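Local structure of predicted protein (Acinetobacter sp. RUH2624, 4MEA) at residues Gln30-Lys35 against Thr70-Glu75; Ile161-Met166 against Arg285-Ala290; Ile191-Ile196 against Lys235-Phe240; Ile298-Thr303 against Glu313-Ser318. The protein probably hydrolyses epoxides as a secreted Cif-type enzyme with the alpha/beta hydrolase fold, and has been identified as a virulence factor. One frame throughout, in Å; residues are numbered along the deposited sequence.

Contact 1 (Gln30-Lys35 against Thr70-Glu75); sequences QYAYAK and TWKMWE
Lys72 NZ is gripped by two oxygens at once: Ala32 O, 2.9 Å from it across the contact, and Glu75 OE1, 2.7 Å away, which makes the pair a salt bridge. Here the segment ahead of strand 37-44 is pinned to the loop that, in this alpha/beta hydrolase fold, leads from strand 61-64 into helix 75-81. Lys72 CG lies anti to the backbone N (chi1 -179°) and the chain bends at chi2, with NZ coming in above the carbonyl plane of Ala32. Its partner Glu75 works with both oxygens: OE2 takes the backbone N of Ala34 at 2.8 Å, a bent bond met nearly along the carboxylate C-O axis. Trp71 adds a third clamp. Its indole lies with Gln30 O and Ala32 O at the edge, in plane, while Lys72 CB sits over one face, and the ring N-H points into the Gln30 carbonyl, NE1 to O 2.9 Å. Gln30 NE2 hydrogen-bonds to Glu228. Thr70 forms an ST turn at the start of 70-75, OG1 accepting from the backbone N of Lys72 at 3.2 Å, and the same OG1 lies 3.7 Å from Gln30 CB.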
loop_
_atom_site.group_PDB
_atom_site.type_symbol
_atom_site.label_atom_id
_atom_site.label_comp_id
_atom_site.label_asym_id
_atom_site.label_seq_id
_atom_site.Cartn_x
_atom_site.Cartn_y
_atom_site.Cartn_z
ATOM N N GLN A 30 -1.365 -17.131 21.834
ATOM C CA GLN A 30 -0.712 -16.165 22.722
ATOM C C GLN A 30 -0.973 -16.458 24.199
ATOM O O GLN A 30 -0.277 -15.937 25.077
ATOM C CB GLN A 30 -1.122 -14.720 22.395
ATOM C CG GLN A 30 -2.606 -14.394 22.613
ATOM C CD GLN A 30 -2.898 -12.911 22.496
ATOM O OE1 GLN A 30 -2.035 -12.071 22.761
ATOM N NE2 GLN A 30 -4.121 -12.578 22.096
ATOM N N TYR A 31 -1.970 -17.294 24.471
ATOM C CA TYR A 31 -2.351 -17.591 25.851
ATOM C C TYR A 31 -1.689 -18.869 26.351
ATOM O O TYR A 31 -1.850 -19.241 27.510
ATOM C CB TYR A 31 -3.872 -17.730 25.974
ATOM C CG TYR A 31 -4.653 -16.605 25.331
ATOM C CD1 TYR A 31 -4.785 -15.376 25.967
ATOM C CD2 TYR A 31 -5.270 -16.779 24.092
ATOM C CE1 TYR A 31 -5.501 -14.338 25.378
ATOM C CE2 TYR A 31 -5.995 -15.753 23.497
ATOM C CZ TYR A 31 -6.102 -14.530 24.148
ATOM O OH TYR A 31 -6.812 -13.503 23.569
ATOM N N ALA A 32 -0.961 -19.549 25.468
ATOM C CA ALA A 32 -0.310 -20.807 25.827
ATOM C C ALA A 32 1.165 -20.595 26.136
ATOM O O ALA A 32 1.921 -20.121 25.292
ATOM C CB ALA A 32 -0.476 -21.841 24.716
ATOM N N TYR A 33 1.571 -20.935 27.354
ATOM C CA TYR A 33 2.954 -20.789 27.811
ATOM C C TYR A 33 3.493 -22.158 28.251
ATOM O O TYR A 33 2.845 -22.818 29.055
ATOM C CB TYR A 33 2.994 -19.811 28.997
ATOM C CG TYR A 33 1.976 -18.685 28.899
ATOM C CD1 TYR A 33 2.195 -17.596 28.060
ATOM C CD2 TYR A 33 0.795 -18.714 29.636
ATOM C CE1 TYR A 33 1.267 -16.567 27.950
ATOM C CE2 TYR A 33 -0.141 -17.682 29.535
ATOM C CZ TYR A 33 0.108 -16.614 28.687
ATOM O OH TYR A 33 -0.802 -15.589 28.563
ATOM N N ALA A 34 4.663 -22.564 27.765
ATOM C CA ALA A 34 5.207 -23.874 28.119
ATOM C C ALA A 34 5.689 -23.941 29.570
ATOM O O ALA A 34 5.962 -22.912 30.195
ATOM C CB ALA A 34 6.325 -24.264 27.160
ATOM N N LYS A 35 5.777 -25.157 30.107
ATOM C CA LYS A 35 6.259 -25.346 31.474
ATOM C C LYS A 35 7.622 -24.677 31.624
ATOM O O LYS A 35 8.503 -24.842 30.772
ATOM C CB LYS A 35 6.377 -26.835 31.817
ATOM C CG LYS A 35 6.804 -27.092 33.257
ATOM C CD LYS A 35 7.313 -28.510 33.455
ATOM C CE LYS A 35 8.659 -28.714 32.773
ATOM N NZ LYS A 35 9.215 -30.071 33.041
ATOM N N THR A 70 3.260 -11.828 18.716
ATOM C CA THR A 70 3.218 -11.394 20.110
ATOM C C THR A 70 4.462 -11.990 20.759
ATOM O O THR A 70 5.322 -12.513 20.055
ATOM C CB THR A 70 1.952 -11.899 20.854
ATOM O OG1 THR A 70 1.983 -13.327 20.937
ATOM C CG2 THR A 70 0.686 -11.458 20.136
ATOM N N TRP A 71 4.562 -11.916 22.087
ATOM C CA TRP A 71 5.638 -12.581 22.824
ATOM C C TRP A 71 5.819 -14.017 22.308
ATOM O O TRP A 71 6.934 -14.537 22.258
ATOM C CB TRP A 71 5.300 -12.632 24.334
ATOM C CG TRP A 71 4.305 -13.702 24.604
ATOM C CD1 TRP A 71 2.949 -13.585 24.576
ATOM C CD2 TRP A 71 4.587 -15.083 24.871
ATOM N NE1 TRP A 71 2.366 -14.809 24.817
ATOM C CE2 TRP A 71 3.351 -15.744 24.997
ATOM C CE3 TRP A 71 5.765 -15.825 25.005
ATOM C CZ2 TRP A 71 3.258 -17.111 25.257
ATOM C CZ3 TRP A 71 5.669 -17.185 25.273
ATOM C CH2 TRP A 71 4.430 -17.810 25.389
ATOM N N LYS A 72 4.705 -14.652 21.947
ATOM C CA LYS A 72 4.664 -16.064 21.547
ATOM C C LYS A 72 5.691 -16.447 20.481
ATOM O O LYS A 72 6.140 -17.592 20.439
ATOM C CB LYS A 72 3.248 -16.432 21.071
ATOM C CG LYS A 72 3.042 -17.893 20.648
ATOM C CD LYS A 72 3.064 -18.832 21.857
ATOM C CE LYS A 72 2.582 -20.222 21.477
ATOM N NZ LYS A 72 2.525 -21.100 22.678
ATOM N N MET A 73 6.079 -15.496 19.631
ATOM C CA MET A 73 6.993 -15.818 18.539
ATOM C C MET A 73 8.338 -16.269 19.087
ATOM O O MET A 73 9.085 -16.970 18.416
ATOM C CB MET A 73 7.179 -14.631 17.581
ATOM C CG MET A 73 7.953 -13.431 18.161
ATOM S SD MET A 73 8.598 -12.362 16.833
ATOM C CE MET A 73 10.028 -13.293 16.275
ATOM N N TRP A 74 8.636 -15.879 20.321
ATOM C CA TRP A 74 9.938 -16.172 20.907
ATOM C C TRP A 74 10.000 -17.489 21.697
ATOM O O TRP A 74 11.081 -17.947 22.052
ATOM C CB TRP A 74 10.373 -15.015 21.804
ATOM C CG TRP A 74 10.438 -13.682 21.099
ATOM C CD1 TRP A 74 9.612 -12.607 21.297
ATOM C CD2 TRP A 74 11.383 -13.284 20.098
ATOM N NE1 TRP A 74 9.987 -11.563 20.473
ATOM C CE2 TRP A 74 11.074 -11.953 19.732
ATOM C CE3 TRP A 74 12.463 -13.918 19.478
ATOM C CZ2 TRP A 74 11.807 -11.250 18.768
ATOM C CZ3 TRP A 74 13.193 -13.215 18.525
ATOM C CH2 TRP A 74 12.860 -11.898 18.179
ATOM N N GLU A 75 8.849 -18.102 21.952
ATOM C CA GLU A 75 8.776 -19.237 22.883
ATOM C C GLU A 75 9.845 -20.329 22.690
ATOM O O GLU A 75 10.485 -20.749 23.657
ATOM C CB GLU A 75 7.369 -19.851 22.907
ATOM C CG GLU A 75 7.148 -20.833 24.065
ATOM C CD GLU A 75 5.759 -21.444 24.080
ATOM O OE1 GLU A 75 5.171 -21.631 22.995
ATOM O OE2 GLU A 75 5.243 -21.722 25.186
#

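Contact 2 (Ile161-Met166 against Arg285-Ala290); sequences IPDRAM and RARFVA
Asp163 OD2 and Arg287 NH1, 3.0 Å apart, form the salt bridge that ties the loop after strand 151-157 to the C-terminal end of helix 279-288. The oxygen lies close to the guanidinium plane of Arg287, but NH1 meets the carboxylate from above its plane. The other oxygen, OD1, turns back into its own segment and accepts from Ala165 N at 3.0 Å, an Asx turn that fixes the carboxylate against the short 3-10 segment.

The second kind of interaction is a stack of two like charges. The guanidinium of Arg164 lies flat on that of Arg287, planes 4° apart and centres 3.6 Å apart. Arg164 is extended from CG to NE, whereas Arg287 bends at chi3 (61°), which brings its NE to 3.7 Å from Arg164 CZ. The repulsion is probably eased by the acids that form salt bridges with Arg287 NH1, Asp163 and Glu254; Glu254 also accepts from the backbone N of Arg164.

The apolar part is Ile161 meeting Phe288 tip to tip. CG2 touches Phe288 CZ at 3.5 Å, and CD1 sits over one ring face toward the rim, a CH-pi contact 4.2 Å from the centroid. Tyr141 of helix 136-146 meets the same ring edge-to-face, Ile161 also packs on Leu280 and Met284 of helix 279-288, and helix 246-258 flanks the charged side through Glu254.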
loop_
_atom_site.group_PDB
_atom_site.type_symbol
_atom_site.label_atom_id
_atom_site.label_comp_id
_atom_site.label_asym_id
_atom_site.label_seq_id
_atom_site.Cartn_x
_atom_site.Cartn_y
_atom_site.Cartn_z
ATOM N N ILE A 161 15.124 -0.573 10.753
ATOM C CA ILE A 161 14.944 0.384 11.830
ATOM C C ILE A 161 14.515 1.675 11.139
ATOM O O ILE A 161 15.099 2.057 10.127
ATOM C CB ILE A 161 16.279 0.613 12.585
ATOM C CG1 ILE A 161 16.754 -0.690 13.236
ATOM C CG2 ILE A 161 16.142 1.727 13.622
ATOM C CD1 ILE A 161 18.249 -0.728 13.566
ATOM N N PRO A 162 13.473 2.336 11.655
ATOM C CA PRO A 162 13.044 3.597 11.042
ATOM C C PRO A 162 14.193 4.586 10.831
ATOM O O PRO A 162 14.930 4.909 11.757
ATOM C CB PRO A 162 12.050 4.151 12.066
ATOM C CG PRO A 162 11.422 2.911 12.637
ATOM C CD PRO A 162 12.568 1.916 12.742
ATOM N N ASP A 163 14.346 5.042 9.595
ATOM C CA ASP A 163 15.279 6.114 9.282
ATOM C C ASP A 163 14.798 6.768 7.993
ATOM O O ASP A 163 13.686 6.484 7.541
ATOM C CB ASP A 163 16.751 5.631 9.222
ATOM C CG ASP A 163 17.115 4.935 7.905
ATOM O OD1 ASP A 163 16.216 4.491 7.173
ATOM O OD2 ASP A 163 18.324 4.820 7.610
ATOM N N ARG A 164 15.612 7.653 7.422
ATOM C CA ARG A 164 15.195 8.459 6.276
ATOM C C ARG A 164 14.801 7.573 5.097
ATOM O O ARG A 164 13.996 7.970 4.248
ATOM C CB ARG A 164 16.327 9.405 5.856
ATOM C CG ARG A 164 17.536 8.656 5.333
ATOM C CD ARG A 164 18.795 9.503 5.254
ATOM N NE ARG A 164 19.900 8.709 4.715
ATOM C CZ ARG A 164 21.168 9.101 4.694
ATOM N NH1 ARG A 164 21.500 10.287 5.187
ATOM N NH2 ARG A 164 22.103 8.301 4.185
ATOM N N ALA A 165 15.374 6.374 5.038
ATOM C CA ALA A 165 15.106 5.467 3.923
ATOM C C ALA A 165 13.667 4.928 3.940
ATOM O O ALA A 165 13.158 4.438 2.930
ATOM C CB ALA A 165 16.119 4.325 3.902
ATOM N N MET A 166 13.007 5.033 5.086
ATOM C CA MET A 166 11.622 4.589 5.192
ATOM C C MET A 166 10.706 5.544 4.419
ATOM O O MET A 166 9.551 5.221 4.127
ATOM C CB MET A 166 11.214 4.475 6.669
ATOM C CG MET A 166 9.936 3.692 6.937
ATOM S SD MET A 166 9.737 3.342 8.711
ATOM C CE MET A 166 10.676 1.814 8.863
ATOM N N ARG A 285 24.979 -1.366 8.854
ATOM C CA ARG A 285 26.376 -1.164 8.495
ATOM C C ARG A 285 26.644 0.291 8.100
ATOM O O ARG A 285 27.594 0.900 8.586
ATOM C CB ARG A 285 26.806 -2.118 7.372
ATOM C CG ARG A 285 28.274 -1.989 6.981
ATOM C CD ARG A 285 28.765 -3.231 6.268
ATOM N NE ARG A 285 27.884 -3.611 5.168
ATOM C CZ ARG A 285 27.188 -4.745 5.118
ATOM N NH1 ARG A 285 27.274 -5.628 6.109
ATOM N NH2 ARG A 285 26.414 -4.999 4.071
ATOM N N ALA A 286 25.794 0.851 7.239
ATOM C CA ALA A 286 26.015 2.197 6.695
ATOM C C ALA A 286 25.788 3.321 7.700
ATOM O O ALA A 286 26.430 4.363 7.617
ATOM C CB ALA A 286 25.146 2.431 5.457
ATOM N N ARG A 287 24.872 3.121 8.643
ATOM C CA ARG A 287 24.374 4.251 9.424
ATOM C C ARG A 287 24.303 4.099 10.942
ATOM O O ARG A 287 24.279 5.107 11.649
ATOM C CB ARG A 287 23.000 4.667 8.902
ATOM C CG ARG A 287 22.992 4.892 7.405
ATOM C CD ARG A 287 21.896 5.836 7.020
ATOM N NE ARG A 287 22.062 7.141 7.653
ATOM C CZ ARG A 287 21.048 7.872 8.095
ATOM N NH1 ARG A 287 19.810 7.402 7.989
ATOM N NH2 ARG A 287 21.265 9.054 8.657
ATOM N N PHE A 288 24.257 2.866 11.444
ATOM C CA PHE A 288 23.945 2.653 12.864
ATOM C C PHE A 288 25.116 2.184 13.727
ATOM O O PHE A 288 25.032 2.216 14.955
ATOM C CB PHE A 288 22.770 1.671 13.023
ATOM C CG PHE A 288 21.421 2.285 12.753
ATOM C CD1 PHE A 288 20.607 2.689 13.799
ATOM C CD2 PHE A 288 20.973 2.462 11.455
ATOM C CE1 PHE A 288 19.371 3.254 13.555
ATOM C CE2 PHE A 288 19.736 3.029 11.206
ATOM C CZ PHE A 288 18.935 3.426 12.258
ATOM N N VAL A 289 26.192 1.726 13.096
ATOM C CA VAL A 289 27.296 1.147 13.850
ATOM C C VAL A 289 28.531 2.046 13.836
ATOM O O VAL A 289 28.992 2.469 12.778
ATOM C CB VAL A 289 27.644 -0.274 13.348
ATOM C CG1 VAL A 289 26.388 -1.148 13.322
ATOM C CG2 VAL A 289 28.278 -0.223 11.978
ATOM N N ALA A 290 29.052 2.350 15.019
ATOM C CA ALA A 290 30.219 3.223 15.139
ATOM C C ALA A 290 31.494 2.520 14.685
ATOM O O ALA A 290 32.391 3.144 14.113
ATOM C CB ALA A 290 30.370 3.723 16.570
#

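Contact 3 (Ile191-Ile196 against Lys235-Phe240); sequences IAEKQI and KLKAAF
Glu193 leans across to Leu236, Lys237 and Phe240 where segments 191-196 and 235-240, on helices 191-198 and 233-244, run nearly antiparallel at 148°, their axes 8.9 Å apart at closest approach. Both helices belong to the run inserted between strands 151-157 and 267-272, the place of the cap in alpha/beta hydrolase epoxide hydrolases. From CB, which lies 4.2 Å from Phe240 CD2, the chain of Glu193 runs out extended, its CG anti to the backbone N (chi1 169°). CG comes next to Lys237 N and Leu236 CB, and CD rests 3.8 Å from Lys237 CB. At the tip OE1 lies against the aliphatic start of Lys237, 3.5 Å from its CB, without reaching the ammonium group, while OE2 makes a salt bridge with Arg233, one turn before Lys237 on helix 233-244. Beside this polar strip the interface is greasy. Ile196 CG2 packs on Leu236 CD1 at 3.8 Å, and Phe204 of helix 200-211 touches both of these residues. Ala192 CB lies over one face of the Phe240 ring, offset toward the rim, in a CH-pi contact. Phe240 CZ, finally, meets Ile196 CD1 at 3.6 Å.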
loop_
_atom_site.group_PDB
_atom_site.type_symbol
_atom_site.label_atom_id
_atom_site.label_comp_id
_atom_site.label_asym_id
_atom_site.label_seq_id
_atom_site.Cartn_x
_atom_site.Cartn_y
_atom_site.Cartn_z
ATOM N N ILE A 191 -8.513 3.246 7.650
ATOM C CA ILE A 191 -8.999 2.327 6.626
ATOM C C ILE A 191 -8.493 0.892 6.812
ATOM O O ILE A 191 -9.267 -0.063 6.700
ATOM C CB ILE A 191 -8.654 2.847 5.200
ATOM C CG1 ILE A 191 -9.238 4.252 4.993
ATOM C CG2 ILE A 191 -9.178 1.889 4.136
ATOM C CD1 ILE A 191 -10.745 4.321 5.120
ATOM N N ALA A 192 -7.201 0.732 7.081
ATOM C CA ALA A 192 -6.664 -0.610 7.310
ATOM C C ALA A 192 -7.352 -1.220 8.530
ATOM O O ALA A 192 -7.804 -2.362 8.501
ATOM C CB ALA A 192 -5.154 -0.575 7.513
ATOM N N GLU A 193 -7.430 -0.449 9.603
ATOM C CA GLU A 193 -8.103 -0.928 10.811
ATOM C C GLU A 193 -9.511 -1.442 10.500
ATOM O O GLU A 193 -9.872 -2.562 10.870
ATOM C CB GLU A 193 -8.184 0.180 11.859
ATOM C CG GLU A 193 -9.106 -0.177 13.026
ATOM C CD GLU A 193 -9.392 1.008 13.919
ATOM O OE1 GLU A 193 -8.624 2.002 13.866
ATOM O OE2 GLU A 193 -10.390 0.943 14.671
ATOM N N LYS A 194 -10.301 -0.615 9.821
ATOM C CA LYS A 194 -11.687 -0.959 9.506
ATOM C C LYS A 194 -11.814 -2.126 8.517
ATOM O O LYS A 194 -12.636 -3.034 8.714
ATOM C CB LYS A 194 -12.437 0.272 8.985
ATOM C CG LYS A 194 -12.826 1.289 10.067
ATOM C CD LYS A 194 -13.638 2.418 9.445
ATOM C CE LYS A 194 -14.241 3.339 10.483
ATOM N NZ LYS A 194 -15.072 4.361 9.822
ATOM N N GLN A 195 -11.011 -2.108 7.454
ATOM C CA GLN A 195 -11.108 -3.161 6.446
ATOM C C GLN A 195 -10.654 -4.505 7.005
ATOM O O GLN A 195 -11.290 -5.536 6.773
ATOM C CB GLN A 195 -10.297 -2.807 5.202
ATOM C CG GLN A 195 -10.915 -1.682 4.376
ATOM C CD GLN A 195 -10.209 -1.481 3.059
ATOM O OE1 GLN A 195 -8.988 -1.562 2.977
ATOM N NE2 GLN A 195 -10.978 -1.230 2.015
ATOM N N ILE A 196 -9.543 -4.489 7.733
ATOM C CA ILE A 196 -8.987 -5.721 8.279
ATOM C C ILE A 196 -9.874 -6.282 9.394
ATOM O O ILE A 196 -10.058 -7.499 9.485
ATOM C CB ILE A 196 -7.517 -5.538 8.714
ATOM C CG1 ILE A 196 -6.648 -5.285 7.470
ATOM C CG2 ILE A 196 -7.020 -6.778 9.447
ATOM C CD1 ILE A 196 -5.209 -4.843 7.761
ATOM N N LYS A 235 -7.058 -3.732 18.825
ATOM C CA LYS A 235 -5.715 -4.265 18.602
ATOM C C LYS A 235 -5.135 -3.771 17.267
ATOM O O LYS A 235 -3.955 -3.449 17.172
ATOM C CB LYS A 235 -5.728 -5.792 18.674
ATOM C CG LYS A 235 -6.003 -6.335 20.082
ATOM C CD LYS A 235 -4.818 -6.039 21.018
ATOM C CE LYS A 235 -5.244 -6.054 22.497
ATOM N NZ LYS A 235 -4.097 -5.740 23.404
ATOM N N LEU A 236 -5.969 -3.712 16.237
ATOM C CA LEU A 236 -5.534 -3.195 14.943
ATOM C C LEU A 236 -5.230 -1.709 15.024
ATOM O O LEU A 236 -4.244 -1.243 14.459
ATOM C CB LEU A 236 -6.592 -3.463 13.873
ATOM C CG LEU A 236 -6.741 -4.946 13.530
ATOM C CD1 LEU A 236 -8.004 -5.181 12.723
ATOM C CD2 LEU A 236 -5.496 -5.453 12.776
ATOM N N LYS A 237 -6.066 -0.961 15.736
ATOM C CA LYS A 237 -5.797 0.470 15.905
ATOM C C LYS A 237 -4.403 0.706 16.513
ATOM O O LYS A 237 -3.634 1.538 16.027
ATOM C CB LYS A 237 -6.871 1.138 16.765
ATOM C CG LYS A 237 -6.752 2.662 16.824
ATOM C CD LYS A 237 -7.815 3.263 17.737
ATOM C CE LYS A 237 -7.788 4.788 17.669
ATOM N NZ LYS A 237 -9.000 5.400 18.283
ATOM N N ALA A 238 -4.085 -0.032 17.574
ATOM C CA ALA A 238 -2.767 0.046 18.200
ATOM C C ALA A 238 -1.650 -0.332 17.220
ATOM O O ALA A 238 -0.664 0.392 17.075
ATOM C CB ALA A 238 -2.721 -0.854 19.411
ATOM N N ALA A 239 -1.797 -1.476 16.558
ATOM C CA ALA A 239 -0.805 -1.895 15.576
ATOM C C ALA A 239 -0.526 -0.781 14.569
ATOM O O ALA A 239 0.629 -0.473 14.257
ATOM C CB ALA A 239 -1.273 -3.157 14.854
ATOM N N PHE A 240 -1.580 -0.175 14.048
ATOM C CA PHE A 240 -1.377 0.801 12.987
ATOM C C PHE A 240 -0.953 2.164 13.553
ATOM O O PHE A 240 -0.471 3.034 12.820
ATOM C CB PHE A 240 -2.587 0.849 12.035
ATOM C CG PHE A 240 -2.916 -0.503 11.408
ATOM C CD1 PHE A 240 -1.901 -1.338 10.962
ATOM C CD2 PHE A 240 -4.227 -0.945 11.303
ATOM C CE1 PHE A 240 -2.197 -2.583 10.398
ATOM C CE2 PHE A 240 -4.526 -2.183 10.746
ATOM C CZ PHE A 240 -3.507 -3.002 10.289
#

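Contact 4 (Ile298-Thr303 against Glu313-Ser318); sequences IILPDT and EGVEKS
The flat group here is the peptide joining Gly314 to Val315, and Leu300 lies on one face of it: CD1 stands directly above the carbonyl carbon, 3.6 Å from Gly314 C, and 3.8 Å from Val315 N. CD2 comes down on the same face near the oxygen. Gly314 O accepts from both Ser318 OG, at 2.7 Å, and the backbone N of Ser318, so two donors from one residue hold this oxygen. Gly314 carries no side chain on the surface facing the strand, which lets CD1 come right down to the helix backbone.

Ser318 is the second meeting point. Its hydroxyl turns back into the helix, with OG anti to the carbonyl carbon (chi1 -57°), and shows its flank to apolar groups: OG is 3.7 Å from Ile298 CG2 and 3.8 Å from Leu300 CD2, and Ile298 CD1 touches Ser318 CB. No hydrogen bond crosses the contact.

After the strand, Leu300 to Thr303 form a type II turn; in the alpha/beta hydrolase fold the loop after the last strand commonly carries the catalytic histidine. The strand runs almost antiparallel to the helix, at 163°. Strand 295-300 is the last of the sheet, paired with strand 267-272, and helix 307-323 packs along it, with helix 75-81 touching Glu316.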
loop_
_atom_site.group_PDB
_atom_site.type_symbol
_atom_site.label_atom_id
_atom_site.label_comp_id
_atom_site.label_asym_id
_atom_site.label_seq_id
_atom_site.Cartn_x
_atom_site.Cartn_y
_atom_site.Cartn_z
ATOM N N ILE A 298 23.949 -11.460 9.478
ATOM C CA ILE A 298 23.647 -12.816 9.046
ATOM C C ILE A 298 22.322 -12.843 8.310
ATOM O O ILE A 298 21.298 -12.407 8.833
ATOM C CB ILE A 298 23.609 -13.798 10.239
ATOM C CG1 ILE A 298 24.999 -13.896 10.877
ATOM C CG2 ILE A 298 23.098 -15.178 9.791
ATOM C CD1 ILE A 298 25.051 -14.742 12.138
ATOM N N ILE A 299 22.349 -13.332 7.076
ATOM C CA ILE A 299 21.118 -13.519 6.335
ATOM C C ILE A 299 20.859 -15.022 6.224
ATOM O O ILE A 299 21.651 -15.749 5.636
ATOM C CB ILE A 299 21.209 -12.888 4.942
ATOM C CG1 ILE A 299 21.568 -11.397 5.048
ATOM C CG2 ILE A 299 19.907 -13.090 4.170
ATOM C CD1 ILE A 299 21.562 -10.668 3.702
ATOM N N LEU A 300 19.757 -15.491 6.797
ATOM C CA LEU A 300 19.442 -16.916 6.752
ATOM C C LEU A 300 18.820 -17.317 5.408
ATOM O O LEU A 300 17.817 -16.741 4.981
ATOM C CB LEU A 300 18.528 -17.313 7.914
ATOM C CG LEU A 300 19.044 -17.072 9.336
ATOM C CD1 LEU A 300 18.017 -17.561 10.354
ATOM C CD2 LEU A 300 20.379 -17.767 9.543
ATOM N N PRO A 301 19.420 -18.312 4.737
ATOM C CA PRO A 301 18.890 -18.788 3.449
ATOM C C PRO A 301 17.536 -19.491 3.593
ATOM O O PRO A 301 17.257 -20.057 4.654
ATOM C CB PRO A 301 19.968 -19.768 2.956
ATOM C CG PRO A 301 20.714 -20.179 4.186
ATOM C CD PRO A 301 20.652 -19.016 5.140
ATOM N N ASP A 302 16.716 -19.426 2.540
ATOM C CA ASP A 302 15.441 -20.142 2.459
ATOM C C ASP A 302 14.507 -19.815 3.620
ATOM O O ASP A 302 13.594 -20.587 3.918
ATOM C CB ASP A 302 15.666 -21.656 2.402
ATOM C CG ASP A 302 16.446 -22.086 1.172
ATOM O OD1 ASP A 302 16.232 -21.491 0.091
ATOM O OD2 ASP A 302 17.279 -23.015 1.291
ATOM N N THR A 303 14.740 -18.671 4.257
ATOM C CA THR A 303 13.980 -18.248 5.433
ATOM C C THR A 303 13.286 -16.922 5.157
ATOM O O THR A 303 13.914 -15.966 4.694
ATOM C CB THR A 303 14.892 -18.085 6.675
ATOM O OG1 THR A 303 15.557 -19.323 6.943
ATOM C CG2 THR A 303 14.075 -17.662 7.920
ATOM N N GLU A 313 16.206 -23.070 14.327
ATOM C CA GLU A 313 17.595 -23.512 14.420
ATOM C C GLU A 313 18.557 -22.430 13.964
ATOM O O GLU A 313 19.572 -22.185 14.612
ATOM C CB GLU A 313 17.825 -24.783 13.589
ATOM C CG GLU A 313 19.294 -25.161 13.406
ATOM C CD GLU A 313 19.940 -25.685 14.685
ATOM O OE1 GLU A 313 19.233 -25.815 15.714
ATOM O OE2 GLU A 313 21.160 -25.972 14.658
ATOM N N GLY A 314 18.235 -21.806 12.830
ATOM C CA GLY A 314 19.064 -20.766 12.253
ATOM C C GLY A 314 19.139 -19.550 13.154
ATOM O O GLY A 314 20.192 -18.924 13.267
ATOM N N VAL A 315 18.019 -19.217 13.796
ATOM C CA VAL A 315 17.972 -18.068 14.694
ATOM C C VAL A 315 18.795 -18.349 15.955
ATOM O O VAL A 315 19.637 -17.541 16.357
ATOM C CB VAL A 315 16.514 -17.708 15.104
ATOM C CG1 VAL A 315 16.509 -16.661 16.201
ATOM C CG2 VAL A 315 15.704 -17.231 13.901
ATOM N N GLU A 316 18.536 -19.498 16.576
ATOM C CA GLU A 316 19.204 -19.871 17.823
ATOM C C GLU A 316 20.718 -19.942 17.646
ATOM O O GLU A 316 21.480 -19.392 18.454
ATOM C CB GLU A 316 18.632 -21.192 18.366
ATOM C CG GLU A 316 17.237 -21.029 18.964
ATOM C CD GLU A 316 16.417 -22.317 18.997
ATOM O OE1 GLU A 316 15.210 -22.235 19.316
ATOM O OE2 GLU A 316 16.967 -23.403 18.704
ATOM N N LYS A 317 21.155 -20.603 16.577
ATOM C CA LYS A 317 22.580 -20.695 16.292
ATOM C C LYS A 317 23.189 -19.305 16.102
ATOM O O LYS A 317 24.254 -19.014 16.646
ATOM C CB LYS A 317 22.854 -21.578 15.074
ATOM C CG LYS A 317 24.339 -21.721 14.771
ATOM C CD LYS A 317 24.631 -22.861 13.809
ATOM C CE LYS A 317 26.132 -23.003 13.585
ATOM N NZ LYS A 317 26.485 -24.244 12.835
ATOM N N SER A 318 22.509 -18.450 15.341
ATOM C CA SER A 318 22.992 -17.086 15.103
ATOM C C SER A 318 23.046 -16.253 16.382
ATOM O O SER A 318 24.022 -15.541 16.633
ATOM C CB SER A 318 22.134 -16.369 14.051
ATOM O OG SER A 318 22.095 -17.088 12.827
#

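Overall arrangement
From the N terminus, contact 1 comes first: 30-35 closes on 70-75 around strands 37-44, 47-54 and 61-64, tying the segment before the sheet to the loop ahead of helix 75-81. Contact 2 then opens at 161-166 and closes at 285-290, a large loop that holds the inserted helices. Contact 3 is nested inside it, pairing two of those helices. Contact 4 follows in series as a short closure, packing the last helix on the edge strand. None of the contacts touches another; 1 and 4 come nearest, about 5 Å between closest atoms, while 3 and 4 lie on opposite sides of the chain's centre, their centres about 31 Å apart.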